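Local coordinates for YfkN protein (Bacillus subtilis subsp. subtilis, PDB 3GVE), which belongs to the calcineurin-like phosphoesterase family and holds a manganese ion and a magnesium ion in a two-metal site where one aspartate serves both, at residues T152-D155 with N159-K162; A208-A213 with L292-A297; Y113-L118 with N141-Y146; E198-M203 with K240-I245; F38-T43 with L99-G104. All blocks are in the same frame, centred on the assembly; numbering follows the deposited sequence.

Interaction 1 of 5, residues T152-D155 with N159-K162; sequences TLID and NEQK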
# COMPACT_ATOMS: atom_id res chain seq x y z
N THR A 152 -15.88 -34.45 -12.84
CA THR A 152 -16.82 -34.92 -13.90
C THR A 152 -17.29 -33.63 -14.56
O THR A 152 -18.03 -32.83 -13.99
CB THR A 152 -18.01 -35.70 -13.31
OG1 THR A 152 -17.56 -36.84 -12.59
CG2 THR A 152 -19.02 -36.19 -14.42
N LEU A 153 -16.79 -33.41 -15.76
CA LEU A 153 -17.09 -32.22 -16.50
C LEU A 153 -18.10 -32.59 -17.56
O LEU A 153 -18.27 -33.75 -17.90
CB LEU A 153 -15.80 -31.68 -17.15
CG LEU A 153 -14.74 -31.21 -16.15
CD1 LEU A 153 -13.48 -30.73 -16.86
CD2 LEU A 153 -15.29 -30.18 -15.20
N ILE A 154 -18.81 -31.60 -18.06
CA ILE A 154 -19.83 -31.86 -19.07
C ILE A 154 -19.34 -31.31 -20.41
O ILE A 154 -19.00 -30.14 -20.53
CB ILE A 154 -21.18 -31.20 -18.69
CG1 ILE A 154 -21.68 -31.73 -17.33
CG2 ILE A 154 -22.21 -31.42 -19.79
CD1 ILE A 154 -21.93 -33.21 -17.27
N ASP A 155 -19.30 -32.16 -21.43
CA ASP A 155 -18.81 -31.71 -22.73
C ASP A 155 -19.89 -30.98 -23.55
O ASP A 155 -20.98 -30.78 -23.08
CB ASP A 155 -18.10 -32.84 -23.51
CG ASP A 155 -19.04 -33.92 -24.05
OD1 ASP A 155 -20.23 -33.67 -24.18
OD2 ASP A 155 -18.55 -35.02 -24.33
N ASN A 159 -22.44 -34.67 -22.50
CA ASN A 159 -21.95 -35.93 -21.93
C ASN A 159 -20.91 -35.74 -20.84
O ASN A 159 -20.18 -34.77 -20.84
CB ASN A 159 -21.39 -36.84 -23.02
CG ASN A 159 -22.44 -37.22 -24.05
OD1 ASN A 159 -22.19 -37.24 -25.25
ND2 ASN A 159 -23.62 -37.53 -23.57
N GLU A 160 -20.82 -36.71 -19.94
CA GLU A 160 -19.86 -36.63 -18.84
C GLU A 160 -18.48 -37.01 -19.31
O GLU A 160 -18.30 -37.94 -20.05
CB GLU A 160 -20.30 -37.54 -17.70
CG GLU A 160 -21.50 -37.03 -16.96
CD GLU A 160 -21.83 -37.82 -15.72
OE1 GLU A 160 -21.19 -38.87 -15.52
OE2 GLU A 160 -22.68 -37.38 -14.96
N GLN A 161 -17.49 -36.26 -18.84
CA GLN A 161 -16.09 -36.55 -19.13
C GLN A 161 -15.30 -36.39 -17.84
O GLN A 161 -15.28 -35.34 -17.24
CB GLN A 161 -15.52 -35.63 -20.22
CG GLN A 161 -16.24 -35.69 -21.55
CD GLN A 161 -16.12 -37.03 -22.24
OE1 GLN A 161 -15.27 -37.85 -21.91
NE2 GLN A 161 -17.00 -37.27 -23.19
N LYS A 162 -14.68 -37.47 -17.40
CA LYS A 162 -13.82 -37.42 -16.23
C LYS A 162 -12.47 -36.87 -16.66
O LYS A 162 -11.83 -37.42 -17.51
CB LYS A 162 -13.68 -38.81 -15.63
CG LYS A 162 -15.00 -39.26 -15.06
CD LYS A 162 -14.87 -40.45 -14.19
CE LYS A 162 -15.96 -40.43 -13.16
NZ LYS A 162 -17.28 -40.64 -13.78
O HOH W 1 -19.60 -36.37 -26.47
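Thr152 lays its methyl CG2 along the length of the Glu160 side chain, nearest at Glu160 CD (3.5 Å), near the end of the beta hairpin made by strands 146-154 and 160-170. With chi1 at -59°, Thr152 CG2 points anti to its own nitrogen and toward Glu160, while OG1 runs beside the lysine chain of Lys162. Ile154 joins from the same face, its CD1 3.9 Å from Glu160 CG. This surface is mostly exposed. The other face carries Leu153, Gln161 and, just past the strand, Asp155, which pack against Val10 of strand 9-17.

The backbone is antiparallel, with Leu153 and Gln161 as its hydrogen-bonded pair: Leu153 N meets Gln161 O at 2.9 Å and Gln161 N meets Leu153 O at 2.8 Å. One step nearer the turn, Asp155 N donates to Asn159 O at 2.8 Å, almost straight.

Asp155 ties up the turn itself. Its chi1 of 72° sets CG between the backbone N and the carbonyl carbon, swinging the carboxylate over the loop. Asp155 OD1 accepts from Asn157 N, an Asx turn, and also from Asn159 N at 3.0 Å, a donor that comes from above the carboxylate plane. Gln161, bent at chi2, brings its amide across to the second oxygen, which it meets on the anti side, 3.0 Å from NE2 to Asp155 OD2. A water molecule donates to that same Asp155 OD2 at 2.7 Å and to Asn159 OD1.

Interaction 2 of 5, residues A208-A213 with L292-A297; sequences ADVIIA and LKLEKA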
# COMPACT_ATOMS: atom_id res chain seq x y z
N ALA A 208 -2.62 -36.55 -14.08
CA ALA A 208 -3.15 -35.22 -14.37
C ALA A 208 -3.36 -35.02 -15.86
O ALA A 208 -2.46 -35.22 -16.63
CB ALA A 208 -2.21 -34.14 -13.82
N ASP A 209 -4.57 -34.62 -16.23
CA ASP A 209 -4.91 -34.29 -17.61
C ASP A 209 -4.72 -32.80 -17.91
O ASP A 209 -4.36 -32.42 -19.01
CB ASP A 209 -6.35 -34.66 -17.91
CG ASP A 209 -6.59 -36.14 -17.86
OD1 ASP A 209 -5.83 -36.86 -18.53
OD2 ASP A 209 -7.52 -36.53 -17.17
N VAL A 210 -5.01 -31.96 -16.93
CA VAL A 210 -4.90 -30.50 -17.02
C VAL A 210 -4.13 -30.04 -15.81
O VAL A 210 -4.43 -30.45 -14.71
CB VAL A 210 -6.29 -29.84 -17.02
CG1 VAL A 210 -6.16 -28.31 -16.98
CG2 VAL A 210 -7.10 -30.28 -18.24
N ILE A 211 -3.12 -29.20 -16.02
CA ILE A 211 -2.29 -28.72 -14.92
C ILE A 211 -2.39 -27.19 -14.83
O ILE A 211 -2.12 -26.48 -15.80
CB ILE A 211 -0.80 -29.16 -15.07
CG1 ILE A 211 -0.67 -30.68 -14.87
CG2 ILE A 211 0.08 -28.40 -14.08
CD1 ILE A 211 0.72 -31.22 -15.12
N ILE A 212 -2.78 -26.70 -13.64
CA ILE A 212 -2.96 -25.22 -13.40
C ILE A 212 -1.89 -24.81 -12.43
O ILE A 212 -1.75 -25.39 -11.33
CB ILE A 212 -4.35 -24.96 -12.83
CG1 ILE A 212 -5.43 -25.39 -13.86
CG2 ILE A 212 -4.47 -23.46 -12.55
CD1 ILE A 212 -6.81 -25.48 -13.27
N ALA A 213 -1.06 -23.85 -12.85
CA ALA A 213 -0.04 -23.31 -11.97
C ALA A 213 -0.55 -22.09 -11.23
O ALA A 213 -0.94 -21.10 -11.93
CB ALA A 213 1.19 -22.91 -12.82
N LEU A 292 -10.48 -22.76 -21.30
CA LEU A 292 -9.82 -23.86 -22.00
C LEU A 292 -10.86 -24.63 -22.81
O LEU A 292 -11.89 -25.00 -22.28
CB LEU A 292 -9.16 -24.82 -21.02
CG LEU A 292 -8.07 -24.24 -20.10
CD1 LEU A 292 -7.47 -25.29 -19.19
CD2 LEU A 292 -6.99 -23.51 -20.92
N LYS A 293 -10.48 -24.93 -24.07
CA LYS A 293 -11.32 -25.92 -24.86
C LYS A 293 -10.45 -27.17 -24.95
O LYS A 293 -9.41 -27.21 -25.54
CB LYS A 293 -11.62 -25.39 -26.24
CG LYS A 293 -12.49 -24.24 -26.21
CD LYS A 293 -12.81 -23.64 -27.59
CE LYS A 293 -13.74 -22.45 -27.50
NZ LYS A 293 -14.03 -21.84 -28.93
N LEU A 294 -10.87 -28.14 -24.27
CA LEU A 294 -10.24 -29.45 -24.13
C LEU A 294 -10.81 -30.45 -25.13
O LEU A 294 -12.00 -30.46 -25.37
CB LEU A 294 -10.42 -30.03 -22.73
CG LEU A 294 -10.16 -29.11 -21.54
CD1 LEU A 294 -10.46 -29.87 -20.27
CD2 LEU A 294 -8.72 -28.71 -21.58
N GLU A 295 -9.94 -31.28 -25.69
CA GLU A 295 -10.36 -32.29 -26.66
C GLU A 295 -9.74 -33.62 -26.31
O GLU A 295 -8.58 -33.65 -25.95
CB GLU A 295 -9.93 -31.90 -28.07
CG GLU A 295 -10.99 -31.15 -28.79
CD GLU A 295 -10.54 -30.66 -30.14
OE1 GLU A 295 -9.70 -31.31 -30.75
OE2 GLU A 295 -11.03 -29.62 -30.58
N LYS A 296 -10.46 -34.67 -26.42
CA LYS A 296 -9.82 -35.91 -26.10
C LYS A 296 -9.50 -36.72 -27.37
O LYS A 296 -10.39 -36.91 -28.15
CB LYS A 296 -10.65 -36.73 -25.12
CG LYS A 296 -10.03 -38.08 -24.71
CD LYS A 296 -10.29 -38.46 -23.25
CE LYS A 296 -11.11 -39.76 -22.95
NZ LYS A 296 -11.15 -40.18 -21.49
N ALA A 297 -8.25 -37.13 -27.55
CA ALA A 297 -7.80 -38.00 -28.64
C ALA A 297 -6.99 -39.16 -28.06
O ALA A 297 -5.99 -38.95 -27.37
CB ALA A 297 -6.99 -37.23 -29.65
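Val210 forks its two methyls toward a pair of leucines, Leu292 and Leu294, across the interior of the beta sandwich that forms the core of the calcineurin-like fold. Strand 210-215 belongs to the larger mixed sheet and strand 286-297 to the four-stranded one, so this is packing between sheets, with no hydrogen bond across it. Even the nearest CA atoms, those of Val210 and Leu294, stand 9.0 Å apart.

The tight part is small and wholly apolar. Val210 CG1, set anti to the backbone nitrogen by a chi1 of 174°, meets Leu292 CD1 tip to tip at 4.0 Å. The other branch crosses Leu294 at a slant, and Val210 CG2 sits almost evenly between its two methyls, 3.9 Å from Leu294 CD1 and 4.0 Å from Leu294 CD2. Around them, Ile14 and Val10 of strand 9-17 and Val163 of strand 160-170 fill in the layer.

Toward Asp209 and Lys296 the apolar contact stops and the residues are more exposed. Trp301 of strand 300-312 touches both of those side chains and Leu294. The charges do not pair: Asp209 OD2 remains 6.7 Å from Lys296 NZ and accepts instead from the backbone N of Lys164.

Interaction 3 of 5, residues Y113-L118 with N141-Y146; sequences YGLDFL and NRYTPY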
# COMPACT_ATOMS: atom_id res chain seq x y z
N TYR A 113 3.74 -13.97 9.42
CA TYR A 113 3.33 -14.23 10.80
C TYR A 113 3.91 -15.54 11.34
O TYR A 113 3.50 -16.01 12.39
CB TYR A 113 1.81 -14.22 10.90
CG TYR A 113 1.19 -12.87 10.59
CD1 TYR A 113 1.81 -11.70 10.99
CD2 TYR A 113 -0.00 -12.76 9.92
CE1 TYR A 113 1.27 -10.47 10.72
CE2 TYR A 113 -0.56 -11.52 9.65
CZ TYR A 113 0.08 -10.39 10.06
OH TYR A 113 -0.47 -9.17 9.79
N GLY A 114 4.86 -16.10 10.61
CA GLY A 114 5.55 -17.30 11.06
C GLY A 114 4.99 -18.58 10.49
O GLY A 114 3.87 -18.63 10.03
N LEU A 115 5.78 -19.64 10.55
CA LEU A 115 5.41 -20.93 9.97
C LEU A 115 4.25 -21.61 10.70
O LEU A 115 3.44 -22.25 10.07
CB LEU A 115 6.63 -21.86 9.93
CG LEU A 115 7.73 -21.47 8.92
CD1 LEU A 115 9.03 -22.23 9.20
CD2 LEU A 115 7.28 -21.72 7.48
N ASP A 116 4.19 -21.48 12.01
CA ASP A 116 3.14 -22.17 12.76
C ASP A 116 1.76 -21.59 12.44
O ASP A 116 0.82 -22.33 12.22
CB ASP A 116 3.39 -22.14 14.27
CG ASP A 116 4.58 -22.99 14.69
OD1 ASP A 116 5.03 -23.86 13.93
OD2 ASP A 116 5.04 -22.76 15.81
N PHE A 117 1.66 -20.27 12.41
CA PHE A 117 0.40 -19.61 12.10
C PHE A 117 -0.05 -19.97 10.69
O PHE A 117 -1.21 -20.22 10.45
CB PHE A 117 0.51 -18.11 12.28
CG PHE A 117 -0.79 -17.39 12.06
CD1 PHE A 117 -1.79 -17.41 13.03
CD2 PHE A 117 -1.02 -16.69 10.89
CE1 PHE A 117 -2.98 -16.74 12.83
CE2 PHE A 117 -2.21 -16.02 10.72
CZ PHE A 117 -3.19 -16.05 11.69
N LEU A 118 0.89 -20.05 9.76
CA LEU A 118 0.55 -20.42 8.40
C LEU A 118 0.02 -21.86 8.33
O LEU A 118 -0.94 -22.13 7.66
CB LEU A 118 1.76 -20.24 7.46
CG LEU A 118 1.52 -20.57 5.99
CD1 LEU A 118 0.30 -19.82 5.46
CD2 LEU A 118 2.76 -20.24 5.16
N ASN A 141 9.35 -31.60 0.71
CA ASN A 141 8.36 -30.55 0.51
C ASN A 141 7.79 -30.12 1.85
O ASN A 141 7.38 -30.95 2.63
CB ASN A 141 7.24 -31.02 -0.40
CG ASN A 141 7.66 -31.10 -1.84
OD1 ASN A 141 7.87 -32.18 -2.38
ND2 ASN A 141 7.78 -29.95 -2.48
N ARG A 142 7.79 -28.82 2.09
CA ARG A 142 7.29 -28.26 3.33
C ARG A 142 5.75 -28.18 3.34
O ARG A 142 5.16 -28.10 4.39
CB ARG A 142 7.91 -26.88 3.56
CG ARG A 142 7.50 -26.19 4.87
CD ARG A 142 7.74 -27.09 6.09
NE ARG A 142 7.44 -26.40 7.34
CZ ARG A 142 6.21 -26.17 7.78
NH1 ARG A 142 5.17 -26.55 7.06
NH2 ARG A 142 6.03 -25.56 8.93
N TYR A 143 5.16 -28.18 2.16
CA TYR A 143 3.70 -28.08 1.97
C TYR A 143 3.28 -29.14 0.96
O TYR A 143 4.09 -29.67 0.24
CB TYR A 143 3.32 -26.67 1.45
CG TYR A 143 3.80 -25.61 2.40
CD1 TYR A 143 3.12 -25.34 3.57
CD2 TYR A 143 5.00 -24.93 2.16
CE1 TYR A 143 3.60 -24.42 4.46
CE2 TYR A 143 5.48 -24.02 3.04
CZ TYR A 143 4.79 -23.77 4.19
OH TYR A 143 5.28 -22.89 5.10
N THR A 144 1.99 -29.40 0.90
CA THR A 144 1.42 -30.23 -0.15
C THR A 144 1.91 -29.69 -1.51
O THR A 144 1.60 -28.57 -1.87
CB THR A 144 -0.12 -30.10 -0.13
OG1 THR A 144 -0.60 -30.30 1.21
CG2 THR A 144 -0.77 -31.09 -1.05
N PRO A 145 2.68 -30.48 -2.26
CA PRO A 145 3.29 -29.91 -3.47
C PRO A 145 2.33 -29.71 -4.63
O PRO A 145 2.54 -28.72 -5.42
CB PRO A 145 4.42 -30.88 -3.81
CG PRO A 145 3.90 -32.19 -3.32
CD PRO A 145 3.17 -31.85 -1.98
N TYR A 146 1.31 -30.53 -4.72
CA TYR A 146 0.33 -30.44 -5.77
C TYR A 146 -0.82 -31.32 -5.33
O TYR A 146 -0.65 -32.09 -4.40
CB TYR A 146 0.92 -30.91 -7.11
CG TYR A 146 1.21 -32.40 -7.16
CD1 TYR A 146 0.21 -33.31 -7.46
CD2 TYR A 146 2.48 -32.89 -6.89
CE1 TYR A 146 0.46 -34.67 -7.49
CE2 TYR A 146 2.73 -34.26 -6.93
CZ TYR A 146 1.72 -35.14 -7.23
OH TYR A 146 1.96 -36.49 -7.26
O HOH W 2 3.84 -23.10 7.44
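A chi1 of -70° holds CG of Leu115 beside the backbone nitrogen and sends its CD2 methyl to the hydroxyl of Tyr143, while Leu118, with chi1 at -179°, swings CG the other way and brings its own CD2 to the same oxygen. Both leucines cross the tyrosine side chain at about a right angle. Leu115 CD2 comes within 3.3 Å of Tyr143 OH, and Leu118 CD2 lies 3.7 Å from it and 4.2 Å from Tyr143 CZ, so the phenol oxygen sits against the CD2 methyls of two leucines about one turn apart.

Arg142 approaches alongside. Its chain bends at chi2, which carries the guanidinium up to the helix: Arg142 NH2 lies 3.9 Å from Leu115 CB, and Leu115 CD2 sits over one face of the group. NH2 also makes a salt bridge with OD2 of Asp119, the residue after Leu118. Within the loop, Arg142 CG rests on one face of the Tyr143 ring.

Between the two segments themselves, a water makes a polar link. This molecule, in the plane of the ring at its edge, lies 2.8 Å from Tyr143 OH and donates to Leu115 O at 2.8 Å, giving the buried hydroxyl a partner.

Together these contacts pin the loop before strand 146-154 onto the first turn of helix 115-123, which is N-capped by Gly114, in the calcineurin-like phosphoesterase fold; the Leu118 side chain is about 12 Å from the magnesium ion.

Interaction 4 of 5, residues E198-M203 with K240-I245; sequences ETIPKM and KGIDAI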
# COMPACT_ATOMS: atom_id res chain seq x y z
N GLU A 198 10.81 -30.49 -11.74
CA GLU A 198 10.91 -31.65 -10.85
C GLU A 198 9.54 -32.25 -10.59
O GLU A 198 9.38 -33.46 -10.50
CB GLU A 198 11.56 -31.17 -9.56
CG GLU A 198 11.72 -32.18 -8.42
CD GLU A 198 12.32 -31.50 -7.19
OE1 GLU A 198 13.48 -31.10 -7.23
OE2 GLU A 198 11.62 -31.34 -6.20
N THR A 199 8.54 -31.39 -10.47
CA THR A 199 7.23 -31.81 -10.00
C THR A 199 6.23 -32.25 -11.08
O THR A 199 5.50 -33.19 -10.90
CB THR A 199 6.61 -30.73 -9.07
OG1 THR A 199 7.53 -30.41 -8.03
CG2 THR A 199 5.31 -31.23 -8.44
N ILE A 200 6.21 -31.54 -12.20
CA ILE A 200 5.29 -31.84 -13.29
C ILE A 200 5.30 -33.33 -13.73
O ILE A 200 4.28 -33.88 -13.95
CB ILE A 200 5.53 -30.91 -14.48
CG1 ILE A 200 5.00 -29.49 -14.17
CG2 ILE A 200 4.84 -31.46 -15.77
CD1 ILE A 200 5.60 -28.43 -15.04
N PRO A 201 6.48 -33.94 -13.87
CA PRO A 201 6.52 -35.35 -14.30
C PRO A 201 5.76 -36.28 -13.35
O PRO A 201 5.14 -37.23 -13.76
CB PRO A 201 8.02 -35.66 -14.29
CG PRO A 201 8.64 -34.38 -14.63
CD PRO A 201 7.82 -33.34 -13.89
N LYS A 202 5.82 -35.97 -12.08
CA LYS A 202 5.13 -36.76 -11.10
C LYS A 202 3.64 -36.59 -11.27
O LYS A 202 2.90 -37.52 -11.14
CB LYS A 202 5.55 -36.33 -9.72
CG LYS A 202 7.00 -36.40 -9.54
CD LYS A 202 7.25 -36.55 -8.11
CE LYS A 202 7.77 -35.32 -7.51
NZ LYS A 202 9.16 -35.62 -7.14
N MSE A 203 3.21 -35.36 -11.53
CA MSE A 203 1.80 -35.08 -11.73
C MSE A 203 1.30 -35.81 -12.96
O MSE A 203 0.22 -36.37 -12.93
CB MSE A 203 1.54 -33.57 -11.86
CG MSE A 203 1.96 -32.76 -10.64
SE MSE A 203 1.74 -30.84 -10.93
CE MSE A 203 -0.22 -30.76 -10.84
N LYS A 240 7.29 -27.89 -19.63
CA LYS A 240 6.32 -28.52 -20.52
C LYS A 240 5.24 -29.15 -19.67
O LYS A 240 5.54 -29.80 -18.69
CB LYS A 240 7.01 -29.62 -21.34
CG LYS A 240 6.70 -29.61 -22.81
CD LYS A 240 7.75 -30.38 -23.62
CE LYS A 240 7.54 -31.88 -23.51
NZ LYS A 240 8.44 -32.70 -24.36
N GLY A 241 3.98 -28.98 -20.04
CA GLY A 241 2.92 -29.64 -19.31
C GLY A 241 1.98 -28.75 -18.51
O GLY A 241 1.01 -29.22 -17.99
N ILE A 242 2.29 -27.47 -18.41
CA ILE A 242 1.38 -26.53 -17.74
C ILE A 242 0.38 -26.03 -18.76
O ILE A 242 0.74 -25.54 -19.82
CB ILE A 242 2.14 -25.33 -17.15
CG1 ILE A 242 3.11 -25.80 -16.07
CG2 ILE A 242 1.14 -24.31 -16.59
CD1 ILE A 242 4.07 -24.71 -15.53
N ASP A 243 -0.89 -26.15 -18.43
CA ASP A 243 -1.97 -25.74 -19.32
C ASP A 243 -2.54 -24.34 -19.06
O ASP A 243 -3.19 -23.79 -19.92
CB ASP A 243 -3.10 -26.77 -19.27
CG ASP A 243 -2.60 -28.15 -19.66
OD1 ASP A 243 -2.13 -28.31 -20.79
OD2 ASP A 243 -2.64 -29.04 -18.81
N ALA A 244 -2.30 -23.81 -17.87
CA ALA A 244 -2.81 -22.48 -17.49
C ALA A 244 -1.96 -21.96 -16.36
O ALA A 244 -1.57 -22.71 -15.50
CB ALA A 244 -4.25 -22.60 -17.05
N ILE A 245 -1.72 -20.65 -16.38
CA ILE A 245 -0.93 -19.99 -15.34
C ILE A 245 -1.68 -18.80 -14.75
O ILE A 245 -2.10 -17.90 -15.46
CB ILE A 245 0.43 -19.49 -15.88
CG1 ILE A 245 1.25 -20.67 -16.42
CG2 ILE A 245 1.20 -18.75 -14.79
CD1 ILE A 245 2.48 -20.23 -17.28
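Ile200 and Ile242 meet with their side chains at roughly a right angle, where helix 192-205 packs on the loop leading into strand 244-247. The helix is the one that precedes strand 210-215 in the beta-alpha-beta crossover from strand 160-170, and it lies against one face of the large sheet.

Ile200 stands out from the helix toward the loop and reaches it with both branches. CG1 lies beside the backbone N at a chi1 of -73° and carries CD1 forward, to 3.8 Å from Ile242 CG1 and 4.1 Å from Ile242 CD1. The short branch, CG2, turns instead to the backbone: it touches the carbonyl oxygen of Lys240, with Ile200 CG2 3.4 Å from Lys240 O, and sits 4.4 Å from Gly241 CA. Gly241 has no side chain between its backbone and that methyl, and its phi of 112° turns the chain from Lys240 into Ile242. The Lys240 side chain leads away from the helix and is exposed, whereas the two isoleucines are buried.

The helix is kinked right after Ile200, where Pro201 has no N-H to give to the preceding turn and Lys202 N makes a weak bond to Thr199 O rather than one to the turn before. One turn on, selenomethionine Met203 leans on Ile211 and Tyr146. Past Ile242, which touches Ala213, the loop is fastened to strand 210-215 by Asp243, whose OD2 accepts from Ile211 N.

Interaction 5 of 5, residues F38-T43 with L99-G104; sequences FGLART and LKYDAG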
# COMPACT_ATOMS: atom_id res chain seq x y z
N PHE A 38 -12.33 -1.70 -4.25
CA PHE A 38 -11.70 -3.00 -4.05
C PHE A 38 -12.47 -3.88 -3.08
O PHE A 38 -13.47 -3.46 -2.54
CB PHE A 38 -10.24 -2.82 -3.58
CG PHE A 38 -10.08 -2.14 -2.23
CD1 PHE A 38 -10.26 -2.84 -1.07
CD2 PHE A 38 -9.70 -0.81 -2.14
CE1 PHE A 38 -10.10 -2.24 0.16
CE2 PHE A 38 -9.54 -0.22 -0.92
CZ PHE A 38 -9.75 -0.93 0.24
N GLY A 39 -11.98 -5.09 -2.86
CA GLY A 39 -12.53 -5.98 -1.85
C GLY A 39 -13.19 -7.23 -2.41
O GLY A 39 -13.91 -7.15 -3.37
N LEU A 40 -12.92 -8.37 -1.78
CA LEU A 40 -13.47 -9.64 -2.21
C LEU A 40 -15.00 -9.65 -2.21
O LEU A 40 -15.59 -10.32 -3.01
CB LEU A 40 -12.90 -10.77 -1.34
CG LEU A 40 -13.23 -12.21 -1.77
CD1 LEU A 40 -12.89 -12.47 -3.24
CD2 LEU A 40 -12.50 -13.18 -0.85
N ALA A 41 -15.62 -8.87 -1.34
CA ALA A 41 -17.07 -8.75 -1.35
C ALA A 41 -17.59 -8.27 -2.72
O ALA A 41 -18.67 -8.64 -3.11
CB ALA A 41 -17.55 -7.83 -0.24
N ARG A 42 -16.81 -7.45 -3.43
CA ARG A 42 -17.16 -7.04 -4.78
C ARG A 42 -16.69 -8.04 -5.83
O ARG A 42 -17.43 -8.37 -6.72
CB ARG A 42 -16.63 -5.63 -5.08
CG ARG A 42 -17.46 -4.57 -4.36
CD ARG A 42 -16.92 -3.16 -4.49
NE ARG A 42 -17.87 -2.21 -3.90
CZ ARG A 42 -18.82 -1.58 -4.59
NH1 ARG A 42 -18.95 -1.74 -5.89
NH2 ARG A 42 -19.62 -0.75 -3.95
N THR A 43 -15.48 -8.56 -5.70
CA THR A 43 -14.98 -9.53 -6.68
C THR A 43 -15.88 -10.76 -6.77
O THR A 43 -16.05 -11.32 -7.83
CB THR A 43 -13.54 -9.99 -6.34
OG1 THR A 43 -12.85 -8.95 -5.65
CG2 THR A 43 -12.77 -10.39 -7.61
N LEU A 99 -17.15 -19.37 -0.36
CA LEU A 99 -17.15 -19.13 -1.82
C LEU A 99 -16.77 -20.38 -2.61
O LEU A 99 -16.74 -20.37 -3.83
CB LEU A 99 -16.20 -17.99 -2.17
CG LEU A 99 -16.59 -16.58 -1.72
CD1 LEU A 99 -15.51 -15.57 -2.05
CD2 LEU A 99 -17.91 -16.18 -2.38
N LYS A 100 -16.47 -21.45 -1.89
CA LYS A 100 -16.17 -22.75 -2.50
C LYS A 100 -14.96 -22.67 -3.46
O LYS A 100 -15.01 -23.13 -4.59
CB LYS A 100 -17.42 -23.35 -3.16
CG LYS A 100 -18.52 -23.64 -2.14
CD LYS A 100 -19.76 -24.21 -2.80
CE LYS A 100 -20.86 -24.42 -1.76
NZ LYS A 100 -21.81 -25.49 -2.20
N TYR A 101 -13.87 -22.08 -2.98
CA TYR A 101 -12.61 -22.15 -3.73
C TYR A 101 -12.19 -23.61 -3.91
O TYR A 101 -12.42 -24.43 -3.03
CB TYR A 101 -11.52 -21.38 -3.00
CG TYR A 101 -11.45 -19.93 -3.40
CD1 TYR A 101 -12.38 -19.01 -2.90
CD2 TYR A 101 -10.48 -19.46 -4.27
CE1 TYR A 101 -12.33 -17.68 -3.26
CE2 TYR A 101 -10.41 -18.11 -4.63
CZ TYR A 101 -11.36 -17.24 -4.14
OH TYR A 101 -11.34 -15.91 -4.47
N ASP A 102 -11.57 -23.89 -5.04
CA ASP A 102 -11.08 -25.24 -5.34
C ASP A 102 -9.60 -25.44 -4.97
O ASP A 102 -9.18 -26.56 -4.76
CB ASP A 102 -11.30 -25.56 -6.82
CG ASP A 102 -12.78 -25.57 -7.20
OD1 ASP A 102 -13.48 -26.48 -6.75
OD2 ASP A 102 -13.20 -24.66 -7.90
N ALA A 103 -8.82 -24.36 -4.92
CA ALA A 103 -7.41 -24.44 -4.59
C ALA A 103 -6.86 -23.07 -4.23
O ALA A 103 -7.42 -22.07 -4.69
CB ALA A 103 -6.60 -24.99 -5.77
N GLY A 104 -5.76 -23.07 -3.49
CA GLY A 104 -5.05 -21.83 -3.22
C GLY A 104 -3.55 -22.10 -3.13
O GLY A 104 -3.10 -23.25 -3.25
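The start of helix 40-53 meets the end of helix 91-98 here, with Leu40 of the first turn reaching Leu99 and Tyr101 in the loop that leaves the second helix. Gly39 is the N-cap of helix 40-53, and its carbonyl oxygen takes two bonds, from Arg42 N at 2.9 Å and from Thr43 N at 3.1 Å. At the other helix end, Lys100 turns the chain with positive phi in a Schellman motif; Leu99 and Tyr101 flank it and are both buried, while Lys100 is exposed.

Leu40 carries the contact with both methyls. Its CG is anti to the backbone N (chi1 -172°), pointing the branch at the 99-104 segment, where Leu40 CD2 meets Leu99 CD1 tip to tip at 4.0 Å. Leu40 CG is nearly as close to that same methyl of Leu99. The other methyl, Leu40 CD1, lies 4.0 Å from Tyr101 OH, the two side chains sliding past each other in opposite directions. That hydroxyl is hydrogen-bonded to Thr17 OG1, so the buried polar group is satisfied beside the apolar methyl.

Val95 and Met96 of helix 91-98 complete the packing around Leu40. Arg51, further along helix 40-53, donates to Leu99 O and so ties helix 40-53 to the loop that follows helix 91-98. The Tyr101 side chain touches Leu59 and Asp61 of strand 57-61, while Thr17 is at the end of strand 9-17, two residues before the manganese ligand Asp19.

In the fold
Interactions 1, 2 and 4 all reach the large mixed sheet. Interactions 2 and 4 are knitted together, their centres 11 Å apart, by Ala213 N to Ala244 O at 2.9 Å between neighbouring parallel strands. Interaction 1 sits one strand over from interaction 2, centre to centre 12 Å, at the outer end of the sandwich. Interaction 3 touches interaction 4 through Tyr146, whose CG is 3.6 Å from Met203 CG. Interaction 5 lies across the chain's centre from interaction 4, about 25 Å between centres. The metal ligands follow the strands these contacts involve: His216 comes after 210-215, His249 and His251 after 244-247, and Asn108 after 104-105.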